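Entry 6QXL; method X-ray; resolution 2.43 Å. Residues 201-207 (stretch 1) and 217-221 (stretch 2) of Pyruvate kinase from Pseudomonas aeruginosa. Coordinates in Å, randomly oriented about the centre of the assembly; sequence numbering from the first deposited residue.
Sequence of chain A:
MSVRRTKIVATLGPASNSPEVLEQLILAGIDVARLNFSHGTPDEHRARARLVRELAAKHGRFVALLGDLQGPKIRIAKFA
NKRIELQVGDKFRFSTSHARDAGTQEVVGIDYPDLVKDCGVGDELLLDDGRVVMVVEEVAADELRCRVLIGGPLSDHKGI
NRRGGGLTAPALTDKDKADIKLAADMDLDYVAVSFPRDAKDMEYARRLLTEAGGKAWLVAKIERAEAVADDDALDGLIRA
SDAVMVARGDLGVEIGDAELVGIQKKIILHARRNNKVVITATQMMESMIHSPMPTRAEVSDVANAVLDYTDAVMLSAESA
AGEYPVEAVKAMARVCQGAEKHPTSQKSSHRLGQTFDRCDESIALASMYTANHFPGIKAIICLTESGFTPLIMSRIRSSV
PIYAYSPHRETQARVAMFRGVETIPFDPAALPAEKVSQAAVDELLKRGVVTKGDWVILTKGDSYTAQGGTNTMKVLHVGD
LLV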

# COMPACT_ATOMS: atom_id res chain seq x y z
N ASP A 201 31.61 -15.88 17.97
CA ASP A 201 31.28 -16.46 19.27
C ASP A 201 30.34 -17.65 19.10
O ASP A 201 30.49 -18.68 19.78
CB ASP A 201 30.70 -15.44 20.22
CG ASP A 201 31.64 -14.26 20.49
OD1 ASP A 201 32.88 -14.46 20.34
OD2 ASP A 201 31.21 -13.17 20.87
N MET A 202 29.38 -17.52 18.18
CA MET A 202 28.45 -18.61 17.92
C MET A 202 29.08 -19.75 17.13
O MET A 202 28.73 -20.91 17.35
CB MET A 202 27.21 -18.10 17.16
CG MET A 202 26.31 -17.14 17.93
SD MET A 202 25.78 -17.67 19.56
CE MET A 202 24.76 -19.08 19.11
N GLU A 203 29.97 -19.42 16.19
CA GLU A 203 30.67 -20.46 15.42
C GLU A 203 31.57 -21.29 16.33
O GLU A 203 31.62 -22.52 16.20
CB GLU A 203 31.47 -19.84 14.30
CG GLU A 203 30.62 -19.43 13.11
CD GLU A 203 31.21 -18.25 12.33
OE1 GLU A 203 32.33 -17.77 12.62
OE2 GLU A 203 30.52 -17.77 11.40
N TYR A 204 32.25 -20.63 17.26
CA TYR A 204 33.07 -21.32 18.24
C TYR A 204 32.22 -22.29 19.07
O TYR A 204 32.58 -23.45 19.26
CB TYR A 204 33.79 -20.31 19.15
CG TYR A 204 34.80 -20.91 20.12
CD1 TYR A 204 35.42 -22.15 19.88
CD2 TYR A 204 35.22 -20.18 21.23
CE1 TYR A 204 36.35 -22.67 20.75
CE2 TYR A 204 36.17 -20.69 22.11
CZ TYR A 204 36.71 -21.95 21.88
OH TYR A 204 37.67 -22.46 22.69
N ALA A 205 31.08 -21.82 19.55
CA ALA A 205 30.20 -22.67 20.34
C ALA A 205 29.69 -23.86 19.52
O ALA A 205 29.57 -24.97 20.05
CB ALA A 205 29.05 -21.87 20.90
N ARG A 206 29.43 -23.63 18.23
CA ARG A 206 28.97 -24.70 17.35
C ARG A 206 30.05 -25.75 17.15
O ARG A 206 29.76 -26.95 17.15
CB ARG A 206 28.52 -24.13 16.00
CG ARG A 206 27.60 -25.08 15.23
CD ARG A 206 27.15 -24.47 13.92
NE ARG A 206 26.11 -23.44 14.06
CZ ARG A 206 24.81 -23.67 14.30
NH1 ARG A 206 24.36 -24.90 14.48
NH2 ARG A 206 23.96 -22.67 14.38
N ARG A 207 31.30 -25.30 16.99
CA ARG A 207 32.44 -26.19 16.87
C ARG A 207 32.52 -27.12 18.07
O ARG A 207 32.49 -28.34 17.93
CB ARG A 207 33.72 -25.36 16.75
CG ARG A 207 34.91 -26.00 16.09
CD ARG A 207 35.79 -24.99 15.33
NE ARG A 207 36.04 -23.69 15.97
CZ ARG A 207 35.71 -22.48 15.47
NH1 ARG A 207 35.14 -22.33 14.27
NH2 ARG A 207 36.06 -21.37 16.10
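Stretch 2, residues 217-221: WLVAK

Stretch 2, residues 217-221, is an extended strand that packs against one side of the helix formed by stretch 1. Its phi/psi values, from -86/148 at Trp217 to -85/119 at Lys221, are those of a beta conformation, whereas residues 201-207 keep helical values near -60/-40. The helix is also evident from its backbone hydrogen bonds, Ala205 N to Asp201 O at 3.2 Å, Arg206 N to Met202 O at 2.9 Å and Arg207 N to Glu203 O at 2.9 Å. The two axes approach to 9.8 Å, and their N-to-C directions make an angle of 152°, so the strand runs roughly antiparallel to the helix. The register agrees: Met202 CA lies 7.2 Å from Ala220 CA, and Arg206 CA lies 7.3 Å from Leu218 CA, so that one helical turn is matched by two strand residues.

Along the helix, Asp201 makes no contact; it is out of reach of the strand. Met202 is the first residue to meet the strand. Its CA-to-CB bond points toward it, and chi1, chi2 and chi3 are all m. Met202 SD reaches Ala220 CB at 3.8 Å, while Met202 CE lies 3.9 Å from Leu218 CB and 4.0 Å from Val219 O. The thioether end therefore spans the strand from Leu218 to Ala220. The backbone takes part too, with Met202 O 3.7 Å from Leu218 CD1.

Glu203 points away and Tyr204 is out of reach, as expected for positions turned off the packed side. Ala205 points toward the strand again, three residues after Met202, but its closest approach is by the backbone, Ala205 C to Leu218 CD1 at 4.3 Å. The CA-to-CB bond of Arg206 points sideways to the strand, yet the end of the side chain comes nearer. Arg206 CB lies 3.6 Å from Leu218 CD1, and the same methyl covers one face of the guanidinium, whose NH1 and NH2 are hydrogen-bonded elsewhere in the structure. Arg207 is again out of reach.

Leu218 is thus the centre of the contact, touching Met202, Ala205 and Arg206, and with 108 Å² covered it has the largest share of the 290 Å² buried in total. Alternation along the strand explains the pattern: Leu218 and Ala220 point toward the helix, Trp217 and Val219 away. No hydrogen bond crosses between the stretches, so their direct contact rests on van der Waals packing.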

# COMPACT_ATOMS: atom_id res chain seq x y z
N TRP A 217 20.38 -27.57 18.40
CA TRP A 217 20.37 -26.28 17.71
C TRP A 217 20.79 -25.18 18.68
O TRP A 217 20.53 -25.27 19.88
CB TRP A 217 18.98 -26.02 17.15
CG TRP A 217 18.74 -26.62 15.81
CD1 TRP A 217 19.46 -27.61 15.21
CD2 TRP A 217 17.70 -26.28 14.89
NE1 TRP A 217 18.93 -27.91 13.99
CE2 TRP A 217 17.87 -27.09 13.75
CE3 TRP A 217 16.63 -25.38 14.92
CZ2 TRP A 217 17.01 -27.03 12.64
CZ3 TRP A 217 15.79 -25.30 13.80
CH2 TRP A 217 15.99 -26.14 12.69
N LEU A 218 21.43 -24.17 18.15
CA LEU A 218 22.00 -23.10 18.95
C LEU A 218 21.12 -21.86 19.03
O LEU A 218 20.64 -21.37 18.02
CB LEU A 218 23.34 -22.69 18.38
CG LEU A 218 24.50 -23.63 18.67
CD1 LEU A 218 25.72 -23.04 17.98
CD2 LEU A 218 24.76 -23.76 20.16
N VAL A 219 20.96 -21.34 20.25
CA VAL A 219 20.23 -20.11 20.49
C VAL A 219 21.18 -19.00 20.88
O VAL A 219 21.88 -19.13 21.87
CB VAL A 219 19.20 -20.28 21.61
CG1 VAL A 219 18.36 -19.01 21.74
CG2 VAL A 219 18.33 -21.49 21.34
N ALA A 220 21.19 -17.92 20.12
CA ALA A 220 21.95 -16.73 20.48
C ALA A 220 21.13 -15.82 21.35
O ALA A 220 20.09 -15.33 20.94
CB ALA A 220 22.42 -15.98 19.24
N LYS A 221 21.61 -15.58 22.56
CA LYS A 221 20.96 -14.63 23.46
C LYS A 221 21.45 -13.23 23.15
O LYS A 221 22.63 -12.96 23.27
CB LYS A 221 21.23 -15.01 24.90
CG LYS A 221 20.57 -16.32 25.28
CD LYS A 221 21.11 -16.88 26.57
CE LYS A 221 20.75 -16.00 27.77
NZ LYS A 221 21.09 -16.66 29.05